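Long-range contacts in cystathionine gamma-lyase (Saccharomyces cerevisiae, PDB 1N8P), which belongs to the Cys/Met metabolism family of pyridoxal-5'-phosphate-dependent enzymes and assembles from four copies of one chain: residues N69-L74 and A217-P222; L152-I157 and K287-Y292; L182-S187 and K251-R256; S320-S325 and K385-Q390. All blocks are in the same frame, centred on the assembly; numbering follows the deposited sequence.

Overall arrangement
From the N terminus, residues 69-74 open contact 1, 152-157 open contact 2 and 182-187 open contact 3, all before the first loop closes. Contact 1 closes at 217-222 and so crosses contacts 2 and 3. Contact 3 closes next, at 251-256, and lies nested inside the loop that contact 2 closes at 287-292. Contact 4, 320-325 with 385-390, follows in series. Contact 1 sets an outermost strand of the seven-stranded sheet against its neighbour. Contact 3 holds a weakly bonded helical turn after strand 174-178 to the long helix 253-271, contact 2 joins a loop following strand 139-144 to the five-stranded-sheet region, and contact 4 pairs two helices there, about 44 Å from contact 1 between centres.

Contact 1: residues N69-L74 and A217-P222; sequences NAQYGL and ATNNKP
Tyr72 turns CG anti to its own carbonyl carbon (chi1 -49°), while Lys221 holds CG anti to the backbone N (chi1 -175°), and the phenol and the start of the lysine chain meet where strand 214-218 gives way to helix 221-234, beside the end of strand 72-76 in the large mixed sheet. Strand 72-76, outermost in this chain, runs antiparallel to 214-218. Tyr72 and Thr218 form a hydrogen-bonded pair: Tyr72 N gives to Thr218 O at 2.8 Å and Thr218 N to Tyr72 O at 3.0 Å, although both oxygens are less surely placed. The next pair, Gly73 with Ala217, is non-hydrogen-bonded, its CA atoms 4.2 Å apart; Gly73 has no side chain to set beside the Ala217 methyl on their shared face.

Tyr72 and Thr218 put their side chains on one face of the sheet. There the Tyr72 ring stacks with Tyr224 of helix 221-234, and its edge turns to the chain leaving the strand, with Asn219 O 3.4 Å from Tyr72 CE1. Asn220 sits at the N-cap of that helix. On the face of Ala217, Ala70 CB lies 3.8 Å from Ala217 CB, two methyl groups small enough to nest where the loop enters its strand. At the phenol end, the contact of Tyr72 with Lys221 is made by aliphatic carbon: Tyr72 OH is 3.5 Å from Lys221 CB.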
loop_
_atom_site.group_PDB
_atom_site.type_symbol
_atom_site.label_atom_id
_atom_site.label_comp_id
_atom_site.label_asym_id
_atom_site.label_seq_id
_atom_site.Cartn_x
_atom_site.Cartn_y
_atom_site.Cartn_z
ATOM N N ASN A 69 14.664 24.979 5.766
ATOM C CA ASN A 69 14.828 26.147 6.637
ATOM C C ASN A 69 13.744 27.122 6.321
ATOM O O ASN A 69 14.014 28.290 6.118
ATOM C CB ASN A 69 16.170 26.836 6.402
ATOM C CG ASN A 69 16.443 27.934 7.419
ATOM O OD1 ASN A 69 16.106 27.785 8.588
ATOM N ND2 ASN A 69 17.070 29.022 6.985
ATOM N N ALA A 70 12.513 26.640 6.276
ATOM C CA ALA A 70 11.392 27.486 5.926
ATOM C C ALA A 70 10.199 27.384 6.863
ATOM O O ALA A 70 9.992 26.392 7.557
ATOM C CB ALA A 70 10.950 27.173 4.496
ATOM N N GLN A 71 9.395 28.429 6.856
ATOM C CA GLN A 71 8.228 28.459 7.702
ATOM C C GLN A 71 7.082 27.612 7.149
ATOM O O GLN A 71 6.359 26.967 7.908
ATOM C CB GLN A 71 7.773 29.914 7.881
ATOM C CG GLN A 71 8.654 30.736 8.821
ATOM C CD GLN A 71 8.513 30.296 10.251
ATOM O OE1 GLN A 71 7.420 30.353 10.821
ATOM N NE2 GLN A 71 9.615 29.838 10.843
ATOM N N TYR A 72 6.938 27.596 5.826
ATOM C CA TYR A 72 5.848 26.864 5.194
ATOM C C TYR A 72 6.192 25.824 4.112
ATOM O O TYR A 72 7.205 25.927 3.425
ATOM C CB TYR A 72 4.845 27.883 4.628
ATOM C CG TYR A 72 4.461 28.948 5.641
ATOM C CD1 TYR A 72 5.196 30.138 5.751
ATOM C CD2 TYR A 72 3.385 28.755 6.521
ATOM C CE1 TYR A 72 4.871 31.107 6.711
ATOM C CE2 TYR A 72 3.051 29.717 7.483
ATOM C CZ TYR A 72 3.798 30.885 7.571
ATOM O OH TYR A 72 3.474 31.823 8.523
ATOM N N GLY A 73 5.312 24.829 3.977
ATOM C CA GLY A 73 5.455 23.781 2.977
ATOM C C GLY A 73 4.100 23.392 2.395
ATOM O O GLY A 73 3.059 23.572 3.031
ATOM N N LEU A 74 4.104 22.869 1.173
ATOM C CA LEU A 74 2.864 22.453 0.494
ATOM C C LEU A 74 3.169 21.375 -0.553
ATOM O O LEU A 74 3.974 21.587 -1.447
ATOM C CB LEU A 74 2.188 23.646 -0.211
ATOM C CG LEU A 74 1.600 24.790 0.616
ATOM C CD1 LEU A 74 1.091 25.824 -0.349
ATOM C CD2 LEU A 74 0.467 24.305 1.518
ATOM N N ALA A 217 8.205 25.403 -0.498
ATOM C CA ALA A 217 8.348 25.969 0.836
ATOM C C ALA A 217 8.588 27.478 0.682
ATOM O O ALA A 217 9.198 27.935 -0.306
ATOM C CB ALA A 217 9.500 25.320 1.569
ATOM N N THR A 218 8.059 28.241 1.637
ATOM C CA THR A 218 8.223 29.695 1.683
ATOM C C THR A 218 8.010 30.190 3.105
ATOM O O THR A 218 7.312 29.570 3.911
ATOM C CB THR A 218 7.241 30.455 0.810
ATOM O OG1 THR A 218 5.919 30.197 1.268
ATOM C CG2 THR A 218 7.350 30.027 -0.624
ATOM N N ASN A 219 8.632 31.330 3.388
ATOM C CA ASN A 219 8.578 31.988 4.681
ATOM C C ASN A 219 7.514 33.061 4.626
ATOM O O ASN A 219 7.054 33.542 5.650
ATOM C CB ASN A 219 9.939 32.602 4.959
ATOM C CG ASN A 219 10.957 31.573 5.341
ATOM O OD1 ASN A 219 12.139 31.717 5.072
ATOM N ND2 ASN A 219 10.500 30.526 5.998
ATOM N N ASN A 220 7.119 33.407 3.407
ATOM C CA ASN A 220 6.127 34.435 3.130
ATOM C C ASN A 220 4.703 33.951 3.409
ATOM O O ASN A 220 4.087 33.294 2.563
ATOM C CB ASN A 220 6.275 34.836 1.666
ATOM C CG ASN A 220 5.399 35.982 1.281
ATOM O OD1 ASN A 220 5.536 36.542 0.200
ATOM N ND2 ASN A 220 4.486 36.341 2.157
ATOM N N LYS A 221 4.159 34.301 4.574
ATOM C CA LYS A 221 2.818 33.853 4.944
ATOM C C LYS A 221 1.677 34.214 4.011
ATOM O O LYS A 221 0.733 33.454 3.887
ATOM C CB LYS A 221 2.473 34.336 6.340
ATOM C CG LYS A 221 1.151 33.830 6.866
ATOM C CD LYS A 221 0.941 34.370 8.275
ATOM C CE LYS A 221 -0.418 34.038 8.846
ATOM N NZ LYS A 221 -0.704 34.920 10.008
ATOM N N PRO A 222 1.717 35.389 3.367
ATOM C CA PRO A 222 0.602 35.718 2.468
ATOM C C PRO A 222 0.611 34.928 1.182
ATOM O O PRO A 222 -0.441 34.559 0.679
ATOM C CB PRO A 222 0.789 37.203 2.206
ATOM C CG PRO A 222 1.359 37.686 3.472
ATOM C CD PRO A 222 2.394 36.620 3.802
#

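Contact 2: residues L152-I157 and K287-Y292; sequences LKVTDI and KTHPNY
Val154 and Asn291 meet at the first carbons of their side chains, with Val154 CB 3.8 Å from Asn291 CB. Asn291 places CG anti to its carbonyl carbon (chi1 -42°), and its amide group lies by the backbone of Val154. Valine suits this buried position: branched at CB, it fills space beside the asparagine and sends its second branch to another partner, with CG2 3.8 Å from His289 NE2. Its side chain also touches Val294, Val295 and Gln298 of helix 292-298.

The imidazole of His289 reaches across because CG stands anti to the backbone N (chi1 -172°). Its edge, at CE1 and NE2, faces Leu152 O near the ring plane; NE2 and that oxygen are 3.1 Å apart, but the angle is too poor for a hydrogen bond. Pro290 CD lies over one face of the ring, offset toward the rim. His289 begins a type I beta turn ending at Tyr292, closed by Tyr292 N to His289 O; Asn291, the third residue of the turn, is at the N-cap position of helix 292-298, though its side chain makes no capping bond. The contact joins two loops, one between strand 139-144 of the large sheet and helix 157-167, the other after strand 278-282 of the smaller one. Lys153 lies with its CG beside Asn291, while its bent chain carries NZ to a salt bridge with Asp101. Asp156 caps helix 157-167 through OD1, which accepts from Lys159 N, and OD2 pairs with Lys297.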
loop_
_atom_site.group_PDB
_atom_site.type_symbol
_atom_site.label_atom_id
_atom_site.label_comp_id
_atom_site.label_asym_id
_atom_site.label_seq_id
_atom_site.Cartn_x
_atom_site.Cartn_y
_atom_site.Cartn_z
ATOM N N LEU A 152 24.628 21.971 -16.107
ATOM C CA LEU A 152 24.970 22.085 -14.707
ATOM C C LEU A 152 25.579 23.424 -14.318
ATOM O O LEU A 152 26.533 23.471 -13.551
ATOM C CB LEU A 152 25.894 20.931 -14.320
ATOM C CG LEU A 152 25.271 19.546 -14.546
ATOM C CD1 LEU A 152 26.133 18.462 -13.936
ATOM C CD2 LEU A 152 23.907 19.514 -13.924
ATOM N N LYS A 153 24.979 24.500 -14.830
ATOM C CA LYS A 153 25.395 25.888 -14.592
ATOM C C LYS A 153 24.817 26.456 -13.293
ATOM O O LYS A 153 23.620 26.504 -13.120
ATOM C CB LYS A 153 24.940 26.758 -15.775
ATOM C CG LYS A 153 25.301 28.232 -15.661
ATOM C CD LYS A 153 24.678 29.071 -16.761
ATOM C CE LYS A 153 25.144 28.608 -18.135
ATOM N NZ LYS A 153 24.615 27.253 -18.501
ATOM N N VAL A 154 25.665 26.903 -12.386
ATOM C CA VAL A 154 25.187 27.442 -11.127
ATOM C C VAL A 154 24.831 28.913 -11.252
ATOM O O VAL A 154 25.504 29.637 -11.958
ATOM C CB VAL A 154 26.259 27.290 -10.057
ATOM C CG1 VAL A 154 25.826 27.951 -8.779
ATOM C CG2 VAL A 154 26.525 25.820 -9.821
ATOM N N THR A 155 23.784 29.349 -10.561
ATOM C CA THR A 155 23.333 30.732 -10.579
ATOM C C THR A 155 23.327 31.308 -9.157
ATOM O O THR A 155 22.995 30.618 -8.176
ATOM C CB THR A 155 21.893 30.882 -11.168
ATOM O OG1 THR A 155 21.884 30.523 -12.554
ATOM C CG2 THR A 155 21.414 32.312 -11.047
ATOM N N ASP A 156 23.714 32.582 -9.047
ATOM C CA ASP A 156 23.751 33.256 -7.748
ATOM C C ASP A 156 22.370 33.801 -7.342
ATOM O O ASP A 156 21.936 34.885 -7.757
ATOM C CB ASP A 156 24.778 34.393 -7.760
ATOM C CG ASP A 156 25.187 34.826 -6.356
ATOM O OD1 ASP A 156 24.305 35.059 -5.504
ATOM O OD2 ASP A 156 26.400 34.935 -6.108
ATOM N N ILE A 157 21.686 33.024 -6.520
ATOM C CA ILE A 157 20.365 33.401 -6.043
ATOM C C ILE A 157 20.321 34.814 -5.437
ATOM O O ILE A 157 19.312 35.505 -5.545
ATOM C CB ILE A 157 19.869 32.359 -5.017
ATOM C CG1 ILE A 157 19.848 30.994 -5.695
ATOM C CG2 ILE A 157 18.479 32.714 -4.516
ATOM C CD1 ILE A 157 19.536 29.841 -4.785
ATOM N N LYS A 287 36.538 22.504 -8.551
ATOM C CA LYS A 287 37.012 23.891 -8.359
ATOM C C LYS A 287 37.156 24.678 -9.666
ATOM O O LYS A 287 37.193 25.924 -9.681
ATOM C CB LYS A 287 38.353 23.896 -7.607
ATOM C CG LYS A 287 38.240 23.422 -6.179
ATOM C CD LYS A 287 39.582 23.390 -5.519
ATOM C CE LYS A 287 39.497 22.689 -4.188
ATOM N NZ LYS A 287 39.204 21.237 -4.323
ATOM N N THR A 288 37.219 23.929 -10.752
ATOM C CA THR A 288 37.352 24.477 -12.070
ATOM C C THR A 288 35.980 24.793 -12.695
ATOM O O THR A 288 35.878 25.155 -13.871
ATOM C CB THR A 288 38.064 23.469 -12.917
ATOM O OG1 THR A 288 37.279 22.264 -12.950
ATOM C CG2 THR A 288 39.425 23.162 -12.317
ATOM N N HIS A 289 34.920 24.652 -11.916
ATOM C CA HIS A 289 33.595 24.934 -12.435
ATOM C C HIS A 289 33.377 26.442 -12.637
ATOM O O HIS A 289 33.618 27.266 -11.745
ATOM C CB HIS A 289 32.537 24.390 -11.491
ATOM C CG HIS A 289 31.146 24.476 -12.035
ATOM N ND1 HIS A 289 30.641 23.555 -12.925
ATOM C CD2 HIS A 289 30.144 25.353 -11.791
ATOM C CE1 HIS A 289 29.387 23.855 -13.201
ATOM N NE2 HIS A 289 29.060 24.941 -12.525
ATOM N N PRO A 290 32.892 26.819 -13.820
ATOM C CA PRO A 290 32.644 28.211 -14.153
ATOM C C PRO A 290 32.087 29.053 -13.047
ATOM O O PRO A 290 32.405 30.223 -12.937
ATOM C CB PRO A 290 31.709 28.105 -15.336
ATOM C CG PRO A 290 32.327 26.982 -16.073
ATOM C CD PRO A 290 32.567 25.957 -14.968
ATOM N N ASN A 291 31.276 28.483 -12.191
ATOM C CA ASN A 291 30.715 29.335 -11.161
ATOM C C ASN A 291 31.085 28.830 -9.770
ATOM O O ASN A 291 30.391 29.120 -8.788
ATOM C CB ASN A 291 29.186 29.390 -11.349
ATOM C CG ASN A 291 28.764 29.525 -12.839
ATOM O OD1 ASN A 291 28.857 30.609 -13.443
ATOM N ND2 ASN A 291 28.303 28.410 -13.428
ATOM N N TYR A 292 32.206 28.114 -9.694
ATOM C CA TYR A 292 32.633 27.529 -8.438
ATOM C C TYR A 292 32.542 28.453 -7.236
ATOM O O TYR A 292 32.417 27.988 -6.094
ATOM C CB TYR A 292 34.054 26.975 -8.543
ATOM C CG TYR A 292 34.360 26.028 -7.407
ATOM C CD1 TYR A 292 33.866 24.722 -7.413
ATOM C CD2 TYR A 292 35.014 26.476 -6.267
ATOM C CE1 TYR A 292 34.000 23.895 -6.309
ATOM C CE2 TYR A 292 35.155 25.661 -5.157
ATOM C CZ TYR A 292 34.642 24.374 -5.175
ATOM O OH TYR A 292 34.727 23.602 -4.038
#

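Contact 3: residues L182-S187 and K251-R256; sequences LSPYIS and KTLHLR
Ser183 is the first residue of its segment to meet Leu253, its OG 3.9 Å from Leu253 CD1. The same hydroxyl serves its own segment: it gives a hydrogen bond to Leu182 O, modelled implausibly short and so of doubtful length, and accepts a weak one from Tyr185 N. With its hydroxyl turned to its own backbone, the serine can also lie against a leucine methyl. Pro184 follows and takes the other branch of that leucine, with CD 4.2 Å from Leu253 CD2; the two side chains cross at about a right angle. The rigid proline ring offers Leu253 a nonpolar surface, and Leu67 of helix 55-67 touches both.

Tyr185 carries the aromatic part of the contact. CG is anti to the backbone N (chi1 -172°), and the ring turns one face to the start of helix 253-271. His254 CA stands over that face, 4.3 Å from the centroid and 20° off the ring normal, a CH-pi contact offset toward the rim. His254 CB also lies 3.8 Å from Tyr185 CD1. The imidazole leads away from the tyrosine: CG sits between the backbone N and the carbonyl carbon (chi1 55°), and NE2 makes a weak bond to Lys251 O. Phe8 adds an edge-to-face partner to Tyr185, while Thr252 and Arg256 pack on Arg256 and Thr252 of the second subunit. The buried arrangement thus sets the weakly bonded helical turn about 183-186, just past pocket residues Asp178, Thr180 and Phe181, against helix 253-271, which in this PLP-dependent fold follows the large-sheet region and leads into the smaller sheet.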
loop_
_atom_site.group_PDB
_atom_site.type_symbol
_atom_site.label_atom_id
_atom_site.label_comp_id
_atom_site.label_asym_id
_atom_site.label_seq_id
_atom_site.Cartn_x
_atom_site.Cartn_y
_atom_site.Cartn_z
ATOM N N LEU A 182 19.771 19.434 -6.161
ATOM C CA LEU A 182 20.698 19.484 -5.036
ATOM C C LEU A 182 20.007 18.994 -3.768
ATOM O O LEU A 182 20.645 18.378 -2.931
ATOM C CB LEU A 182 21.231 20.897 -4.832
ATOM C CG LEU A 182 22.153 21.469 -5.918
ATOM C CD1 LEU A 182 22.468 22.928 -5.583
ATOM C CD2 LEU A 182 23.453 20.661 -5.997
ATOM N N SER A 183 18.705 19.258 -3.644
ATOM C CA SER A 183 17.910 18.822 -2.487
ATOM C C SER A 183 18.128 19.613 -1.190
ATOM O O SER A 183 19.194 20.155 -0.961
ATOM C CB SER A 183 18.247 17.408 -2.135
ATOM O OG SER A 183 19.262 17.462 -1.160
ATOM N N PRO A 184 17.118 19.654 -0.311
ATOM C CA PRO A 184 17.305 20.386 0.940
ATOM C C PRO A 184 18.710 20.233 1.551
ATOM O O PRO A 184 19.305 21.193 1.980
ATOM C CB PRO A 184 16.208 19.796 1.834
ATOM C CG PRO A 184 15.066 19.643 0.844
ATOM C CD PRO A 184 15.770 19.052 -0.372
ATOM N N TYR A 185 19.258 19.033 1.547
ATOM C CA TYR A 185 20.559 18.807 2.143
ATOM C C TYR A 185 21.709 19.711 1.670
ATOM O O TYR A 185 22.360 20.365 2.464
ATOM C CB TYR A 185 20.975 17.317 1.972
ATOM C CG TYR A 185 22.240 16.986 2.742
ATOM C CD1 TYR A 185 22.281 17.154 4.130
ATOM C CD2 TYR A 185 23.405 16.598 2.091
ATOM C CE1 TYR A 185 23.438 16.958 4.855
ATOM C CE2 TYR A 185 24.581 16.397 2.810
ATOM C CZ TYR A 185 24.585 16.588 4.208
ATOM O OH TYR A 185 25.730 16.430 4.973
ATOM N N ILE A 186 21.967 19.721 0.369
ATOM C CA ILE A 186 23.044 20.494 -0.207
ATOM C C ILE A 186 22.818 21.994 -0.221
ATOM O O ILE A 186 23.768 22.747 -0.141
ATOM C CB ILE A 186 23.325 20.052 -1.678
ATOM C CG1 ILE A 186 23.779 18.590 -1.700
ATOM C CG2 ILE A 186 24.404 20.989 -2.328
ATOM C CD1 ILE A 186 24.077 18.090 -3.074
ATOM N N SER A 187 21.576 22.444 -0.314
ATOM C CA SER A 187 21.335 23.866 -0.370
ATOM C C SER A 187 19.962 24.320 0.083
ATOM O O SER A 187 18.987 23.575 0.038
ATOM C CB SER A 187 21.580 24.342 -1.789
ATOM O OG SER A 187 21.374 25.737 -1.891
ATOM N N LYS A 251 13.778 10.463 5.249
ATOM C CA LYS A 251 14.553 10.197 6.477
ATOM C C LYS A 251 16.004 9.804 6.248
ATOM O O LYS A 251 16.788 9.771 7.193
ATOM C CB LYS A 251 13.882 9.087 7.315
ATOM C CG LYS A 251 12.381 9.259 7.501
ATOM C CD LYS A 251 12.024 9.731 8.887
ATOM C CE LYS A 251 10.526 9.613 9.093
ATOM N NZ LYS A 251 10.194 9.647 10.540
ATOM N N THR A 252 16.356 9.472 5.013
ATOM C CA THR A 252 17.724 9.067 4.699
ATOM C C THR A 252 18.321 10.036 3.684
ATOM O O THR A 252 19.445 9.857 3.241
ATOM C CB THR A 252 17.777 7.619 4.132
ATOM O OG1 THR A 252 16.662 7.403 3.267
ATOM C CG2 THR A 252 17.702 6.575 5.252
ATOM N N LEU A 253 17.563 11.081 3.346
ATOM C CA LEU A 253 17.999 12.078 2.384
ATOM C C LEU A 253 19.412 12.551 2.631
ATOM O O LEU A 253 20.198 12.706 1.685
ATOM C CB LEU A 253 17.088 13.297 2.419
ATOM C CG LEU A 253 17.421 14.543 1.585
ATOM C CD1 LEU A 253 17.407 14.246 0.096
ATOM C CD2 LEU A 253 16.368 15.602 1.896
ATOM N N HIS A 254 19.735 12.810 3.895
ATOM C CA HIS A 254 21.072 13.276 4.193
ATOM C C HIS A 254 22.107 12.183 3.988
ATOM O O HIS A 254 23.212 12.468 3.523
ATOM C CB HIS A 254 21.143 13.844 5.603
ATOM C CG HIS A 254 20.686 12.897 6.647
ATOM N ND1 HIS A 254 21.561 12.214 7.457
ATOM C CD2 HIS A 254 19.450 12.431 6.938
ATOM C CE1 HIS A 254 20.881 11.355 8.196
ATOM N NE2 HIS A 254 19.597 11.468 7.898
ATOM N N LEU A 255 21.789 10.938 4.324
ATOM C CA LEU A 255 22.778 9.884 4.083
ATOM C C LEU A 255 22.914 9.592 2.576
ATOM O O LEU A 255 24.011 9.483 2.055
ATOM C CB LEU A 255 22.412 8.610 4.832
ATOM C CG LEU A 255 22.372 8.811 6.349
ATOM C CD1 LEU A 255 22.081 7.493 7.030
ATOM C CD2 LEU A 255 23.701 9.377 6.831
ATOM N N ARG A 256 21.803 9.488 1.870
ATOM C CA ARG A 256 21.853 9.225 0.434
ATOM C C ARG A 256 22.571 10.324 -0.336
ATOM O O ARG A 256 23.526 10.061 -1.032
ATOM C CB ARG A 256 20.444 9.052 -0.146
ATOM C CG ARG A 256 19.750 7.818 0.303
ATOM C CD ARG A 256 18.436 7.644 -0.426
ATOM N NE ARG A 256 17.304 8.295 0.215
ATOM C CZ ARG A 256 16.867 9.506 -0.093
ATOM N NH1 ARG A 256 17.482 10.194 -1.022
ATOM N NH2 ARG A 256 15.779 10.000 0.486
#

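Contact 4: residues S320-S325 and K385-Q390; sequences SKFASS and KQALKQ
Two helices of the C-terminal region, 316-325 and 377-392, pack here near the five-stranded sheet; the short segments approach to 8.5 Å between axes and run closer to antiparallel than parallel, at 138°. Phe322 and Ala387 form the nonpolar part. CG of Phe322 is anti to the backbone N (chi1 -176°), which directs the ring toward helix 377-392; Phe322 CE1 lies 3.8 Å from Ala387 CB. Leu388 lies side by side with the phenylalanine, pointing the same way, and its CD2 is 4.1 Å from Phe322 CE1. Alanine suits the place because a lone methyl lets the large ring come close to the helix. Phe322 also meets Phe310 of strand 307-312 edge-to-face, which ties the pair to the sheet.

Toward the more exposed side, Ser325 packs by its CB on Gln390 CB at 3.5 Å. Its OG, beside the backbone N, turns back into its own helix and gives a hydrogen bond of 2.9 Å to Lys321 O, from above the carbonyl plane; Ser325 N gives to the same oxygen. The Lys321 chain bends at chi2, and its CE lies 3.3 Å from Gln390 O. Ser320, Ala323 and Ser324 face the third subunit, touching its Pro40 and Ser38. Since the serine hydroxyl bonds within its own helix, what joins the two helices is chiefly the fit of ring, methyl and methylene groups rather than directed polar bonds.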
loop_
_atom_site.group_PDB
_atom_site.type_symbol
_atom_site.label_atom_id
_atom_site.label_comp_id
_atom_site.label_asym_id
_atom_site.label_seq_id
_atom_site.Cartn_x
_atom_site.Cartn_y
_atom_site.Cartn_z
ATOM N N SER A 320 25.721 7.305 -27.343
ATOM C CA SER A 320 24.650 6.329 -27.349
ATOM C C SER A 320 25.265 4.999 -26.901
ATOM O O SER A 320 24.647 4.223 -26.182
ATOM C CB SER A 320 24.075 6.205 -28.754
ATOM O OG SER A 320 22.735 5.757 -28.709
ATOM N N LYS A 321 26.502 4.757 -27.322
ATOM C CA LYS A 321 27.235 3.545 -26.975
ATOM C C LYS A 321 27.397 3.460 -25.457
ATOM O O LYS A 321 26.938 2.509 -24.822
ATOM C CB LYS A 321 28.609 3.584 -27.636
ATOM C CG LYS A 321 29.483 2.384 -27.360
ATOM C CD LYS A 321 29.043 1.205 -28.184
ATOM C CE LYS A 321 30.116 0.149 -28.220
ATOM N NZ LYS A 321 29.877 -0.777 -29.361
ATOM N N PHE A 322 28.072 4.459 -24.896
ATOM C CA PHE A 322 28.302 4.569 -23.464
ATOM C C PHE A 322 26.991 4.306 -22.740
ATOM O O PHE A 322 26.902 3.466 -21.870
ATOM C CB PHE A 322 28.770 5.982 -23.137
ATOM C CG PHE A 322 29.139 6.186 -21.706
ATOM C CD1 PHE A 322 30.397 5.859 -21.259
ATOM C CD2 PHE A 322 28.226 6.717 -20.805
ATOM C CE1 PHE A 322 30.746 6.055 -19.938
ATOM C CE2 PHE A 322 28.574 6.913 -19.482
ATOM C CZ PHE A 322 29.836 6.581 -19.051
ATOM N N ALA A 323 25.958 5.029 -23.119
ATOM C CA ALA A 323 24.673 4.873 -22.489
ATOM C C ALA A 323 24.167 3.435 -22.439
ATOM O O ALA A 323 23.166 3.159 -21.780
ATOM C CB ALA A 323 23.661 5.762 -23.185
ATOM N N SER A 324 24.837 2.515 -23.124
ATOM C CA SER A 324 24.389 1.128 -23.116
ATOM C C SER A 324 25.441 0.137 -22.631
ATOM O O SER A 324 25.124 -0.890 -22.053
ATOM C CB SER A 324 23.931 0.727 -24.510
ATOM O OG SER A 324 22.939 1.614 -24.995
ATOM N N SER A 325 26.698 0.455 -22.876
ATOM C CA SER A 325 27.789 -0.404 -22.480
ATOM C C SER A 325 27.875 -0.517 -20.968
ATOM O O SER A 325 28.495 -1.436 -20.453
ATOM C CB SER A 325 29.098 0.163 -23.046
ATOM O OG SER A 325 28.958 0.479 -24.427
ATOM N N LYS A 385 34.835 3.678 -16.365
ATOM C CA LYS A 385 36.085 3.401 -17.072
ATOM C C LYS A 385 35.813 2.341 -18.120
ATOM O O LYS A 385 35.932 2.560 -19.323
ATOM C CB LYS A 385 37.144 2.881 -16.089
ATOM C CG LYS A 385 37.392 3.815 -14.917
ATOM C CD LYS A 385 38.447 3.293 -13.952
ATOM C CE LYS A 385 38.558 4.205 -12.712
ATOM N NZ LYS A 385 39.546 3.732 -11.677
ATOM N N GLN A 386 35.436 1.180 -17.618
ATOM C CA GLN A 386 35.108 0.028 -18.422
ATOM C C GLN A 386 34.151 0.356 -19.562
ATOM O O GLN A 386 34.024 -0.426 -20.501
ATOM C CB GLN A 386 34.508 -1.035 -17.502
ATOM C CG GLN A 386 33.926 -2.263 -18.167
ATOM C CD GLN A 386 32.587 -2.010 -18.804
ATOM O OE1 GLN A 386 31.785 -1.220 -18.300
ATOM N NE2 GLN A 386 32.324 -2.688 -19.910
ATOM N N ALA A 387 33.483 1.502 -19.506
ATOM C CA ALA A 387 32.535 1.837 -20.561
ATOM C C ALA A 387 33.041 2.887 -21.534
ATOM O O ALA A 387 32.492 3.028 -22.625
ATOM C CB ALA A 387 31.210 2.274 -19.962
ATOM N N LEU A 388 34.069 3.636 -21.141
ATOM C CA LEU A 388 34.624 4.638 -22.041
ATOM C C LEU A 388 35.273 3.850 -23.145
ATOM O O LEU A 388 35.053 4.118 -24.319
ATOM C CB LEU A 388 35.688 5.495 -21.360
ATOM C CG LEU A 388 35.242 6.611 -20.415
ATOM C CD1 LEU A 388 36.475 7.348 -19.873
ATOM C CD2 LEU A 388 34.322 7.553 -21.151
ATOM N N LYS A 389 36.062 2.854 -22.761
ATOM C CA LYS A 389 36.744 2.031 -23.738
ATOM C C LYS A 389 35.754 1.414 -24.721
ATOM O O LYS A 389 35.967 1.461 -25.927
ATOM C CB LYS A 389 37.565 0.966 -23.029
ATOM C CG LYS A 389 38.522 1.547 -22.005
ATOM C CD LYS A 389 39.537 0.507 -21.509
ATOM C CE LYS A 389 40.355 0.998 -20.294
ATOM N NZ LYS A 389 41.045 2.312 -20.507
ATOM N N GLN A 390 34.658 0.864 -24.212
ATOM C CA GLN A 390 33.643 0.251 -25.062
ATOM C C GLN A 390 33.216 1.208 -26.175
ATOM O O GLN A 390 33.205 0.832 -27.344
ATOM C CB GLN A 390 32.423 -0.131 -24.225
ATOM C CG GLN A 390 32.719 -1.073 -23.067
ATOM C CD GLN A 390 32.314 -2.527 -23.342
ATOM O OE1 GLN A 390 31.130 -2.838 -23.561
ATOM N NE2 GLN A 390 33.302 -3.427 -23.318
#